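Local coordinates for protein putative oxidoreductase (Yersinia pestis, PDB 3KUX) that is a putative oxidoreductase that probably binds a nicotinamide dinucleotide cofactor through its Rossmann-fold domain, at residues A[256-261]-A[301-306]. Residues are numbered along the deposited sequence; the frame is centred on the assembly and turned at random.
Sequences DPQEDR and NYPAYY
An amide-on-ring stack joins Gln258, at the start of helix 258-263, to Tyr302, where the chain leads into helix 303-313. The Gln258 carboxamide lies over one face of the Tyr302 ring, the two planes 27° apart, with NE2 above the ring centre and Gln258 CD 3.4 Å from Tyr302 CD2. The chain is extended beyond CG (chi2 176°), which carries CD across to the tyrosine, while Gln258 CB rests 3.6 Å from Tyr302 CE2. Glutamine suits this place because its flat end can stack and hydrogen-bond at once. Gln258 OE1 accepts from Tyr302 N at 2.9 Å, on a lone pair in the carbonyl plane, and also bonds Trp273 NE1. Gln258 NE2 donates to Asp256 OD1 at 3.1 Å, nearly in the amide plane, so bonds at both ends of the amide fix its flip and rotation. Asp256, in turn, caps the helix: its CG stands anti to the backbone N (chi1 174°), and Asp256 OD2 takes the Gln258 N-H, 2.7 Å from Gln258 N. The short aspartate side chain thus serves both backbone and side chain of the same glutamine, and OD1 has a further donor in Ser131 N. The Tyr302 hydroxyl hydrogen-bonds Asp130 OD1. Pro303, with no amide N-H to offer, suits a place near the start of its helix. These segments of the C-terminal alpha/beta region pack against the Rossmann region: Leu26 of helix 17-28 touches Tyr302 and Pro303, and Tyr305 and Tyr306 reach Val95 of strand 93-96, while helix 131-142 meets Pro257 and Asn301.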
loop_
_atom_site.group_PDB
_atom_site.type_symbol
_atom_site.label_atom_id
_atom_site.label_comp_id
_atom_site.label_asym_id
_atom_site.label_seq_id
_atom_site.Cartn_x
_atom_site.Cartn_y
_atom_site.Cartn_z
ATOM N N ASP A 256 -6.067 -1.160 -10.443
ATOM C CA ASP A 256 -5.800 -2.588 -10.275
ATOM C C ASP A 256 -7.079 -3.312 -9.855
ATOM O O ASP A 256 -7.839 -2.800 -9.032
ATOM C CB ASP A 256 -4.678 -2.816 -9.259
ATOM C CG ASP A 256 -4.475 -4.280 -8.939
ATOM O OD1 ASP A 256 -3.434 -4.837 -9.349
ATOM O OD2 ASP A 256 -5.365 -4.873 -8.289
ATOM N N PRO A 257 -7.320 -4.507 -10.415
ATOM C CA PRO A 257 -8.610 -5.184 -10.274
ATOM C C PRO A 257 -8.764 -6.122 -9.066
ATOM O O PRO A 257 -9.843 -6.683 -8.871
ATOM C CB PRO A 257 -8.706 -6.000 -11.568
ATOM C CG PRO A 257 -7.267 -6.259 -11.978
ATOM C CD PRO A 257 -6.374 -5.291 -11.231
ATOM N N GLN A 258 -7.717 -6.297 -8.263
ATOM C CA GLN A 258 -7.777 -7.271 -7.172
ATOM C C GLN A 258 -8.743 -6.879 -6.061
ATOM O O GLN A 258 -9.514 -7.711 -5.580
ATOM C CB GLN A 258 -6.392 -7.526 -6.580
ATOM C CG GLN A 258 -5.349 -7.938 -7.589
ATOM C CD GLN A 258 -3.976 -8.085 -6.967
ATOM O OE1 GLN A 258 -3.711 -9.041 -6.233
ATOM N NE2 GLN A 258 -3.091 -7.140 -7.260
ATOM N N GLU A 259 -8.702 -5.619 -5.643
ATOM C CA GLU A 259 -9.508 -5.194 -4.504
ATOM C C GLU A 259 -10.984 -5.571 -4.660
ATOM O O GLU A 259 -11.593 -6.107 -3.733
ATOM C CB GLU A 259 -9.368 -3.694 -4.257
ATOM C CG GLU A 259 -9.984 -3.250 -2.937
ATOM C CD GLU A 259 -9.647 -1.814 -2.567
ATOM O OE1 GLU A 259 -9.331 -1.008 -3.475
ATOM O OE2 GLU A 259 -9.703 -1.493 -1.358
ATOM N N ASP A 260 -11.552 -5.295 -5.829
ATOM C CA ASP A 260 -12.952 -5.608 -6.089
ATOM C C ASP A 260 -13.235 -7.099 -5.966
ATOM O O ASP A 260 -14.206 -7.508 -5.328
ATOM C CB ASP A 260 -13.378 -5.098 -7.471
ATOM C CG ASP A 260 -13.656 -3.601 -7.482
ATOM O OD1 ASP A 260 -14.362 -3.115 -6.570
ATOM O OD2 ASP A 260 -13.175 -2.908 -8.403
ATOM N N ARG A 261 -12.378 -7.912 -6.573
ATOM C CA ARG A 261 -12.579 -9.354 -6.578
ATOM C C ARG A 261 -12.431 -9.959 -5.184
ATOM O O ARG A 261 -13.086 -10.951 -4.859
ATOM C CB ARG A 261 -11.645 -10.024 -7.586
ATOM C CG ARG A 261 -12.008 -9.710 -9.034
ATOM C CD ARG A 261 -10.986 -10.272 -10.009
ATOM N NE ARG A 261 -10.847 -11.723 -9.893
ATOM C CZ ARG A 261 -10.018 -12.450 -10.634
ATOM N NH1 ARG A 261 -9.252 -11.863 -11.541
ATOM N NH2 ARG A 261 -9.954 -13.760 -10.467
ATOM N N ASN A 301 -0.586 -8.671 -8.242
ATOM C CA ASN A 301 -0.050 -9.813 -7.514
ATOM C C ASN A 301 0.141 -9.537 -6.031
ATOM O O ASN A 301 1.263 -9.579 -5.519
ATOM C CB ASN A 301 1.273 -10.250 -8.147
ATOM C CG ASN A 301 1.765 -11.581 -7.624
ATOM O OD1 ASN A 301 0.983 -12.394 -7.123
ATOM N ND2 ASN A 301 3.068 -11.814 -7.737
ATOM N N TYR A 302 -0.956 -9.254 -5.338
ATOM C CA TYR A 302 -0.862 -8.914 -3.930
ATOM C C TYR A 302 -0.236 -10.050 -3.125
ATOM O O TYR A 302 0.533 -9.797 -2.198
ATOM C CB TYR A 302 -2.226 -8.512 -3.359
ATOM C CG TYR A 302 -2.713 -7.141 -3.800
ATOM C CD1 TYR A 302 -1.821 -6.163 -4.216
ATOM C CD2 TYR A 302 -4.066 -6.820 -3.775
ATOM C CE1 TYR A 302 -2.261 -4.914 -4.610
ATOM C CE2 TYR A 302 -4.513 -5.573 -4.164
ATOM C CZ TYR A 302 -3.607 -4.626 -4.580
ATOM O OH TYR A 302 -4.047 -3.385 -4.972
ATOM N N PRO A 303 -0.542 -11.305 -3.489
ATOM C CA PRO A 303 -0.003 -12.463 -2.761
ATOM C C PRO A 303 1.518 -12.432 -2.641
ATOM O O PRO A 303 2.072 -13.008 -1.708
ATOM C CB PRO A 303 -0.439 -13.663 -3.611
ATOM C CG PRO A 303 -1.609 -13.176 -4.399
ATOM C CD PRO A 303 -1.354 -11.710 -4.652
ATOM N N ALA A 304 2.191 -11.770 -3.575
ATOM C CA ALA A 304 3.643 -11.672 -3.511
ATOM C C ALA A 304 4.113 -11.105 -2.167
ATOM O O ALA A 304 5.206 -11.433 -1.697
ATOM C CB ALA A 304 4.183 -10.838 -4.670
ATOM N N TYR A 305 3.289 -10.259 -1.553
ATOM C CA TYR A 305 3.648 -9.628 -0.281
ATOM C C TYR A 305 3.803 -10.648 0.834
ATOM O O TYR A 305 4.857 -10.739 1.465
ATOM C CB TYR A 305 2.612 -8.579 0.139
ATOM C CG TYR A 305 2.914 -7.959 1.486
ATOM C CD1 TYR A 305 3.871 -6.962 1.609
ATOM C CD2 TYR A 305 2.253 -8.381 2.641
ATOM C CE1 TYR A 305 4.160 -6.388 2.838
ATOM C CE2 TYR A 305 2.537 -7.819 3.876
ATOM C CZ TYR A 305 3.493 -6.819 3.967
ATOM O OH TYR A 305 3.791 -6.242 5.185
ATOM N N TYR A 306 2.743 -11.407 1.084
ATOM C CA TYR A 306 2.767 -12.399 2.150
ATOM C C TYR A 306 3.738 -13.548 1.875
ATOM O O TYR A 306 4.400 -14.040 2.786
ATOM C CB TYR A 306 1.354 -12.896 2.473
ATOM C CG TYR A 306 0.659 -11.978 3.444
ATOM C CD1 TYR A 306 0.967 -12.017 4.797
ATOM C CD2 TYR A 306 -0.268 -11.043 3.011
ATOM C CE1 TYR A 306 0.351 -11.166 5.696
ATOM C CE2 TYR A 306 -0.887 -10.185 3.902
ATOM C CZ TYR A 306 -0.575 -10.252 5.244
ATOM O OH TYR A 306 -1.183 -9.404 6.144
#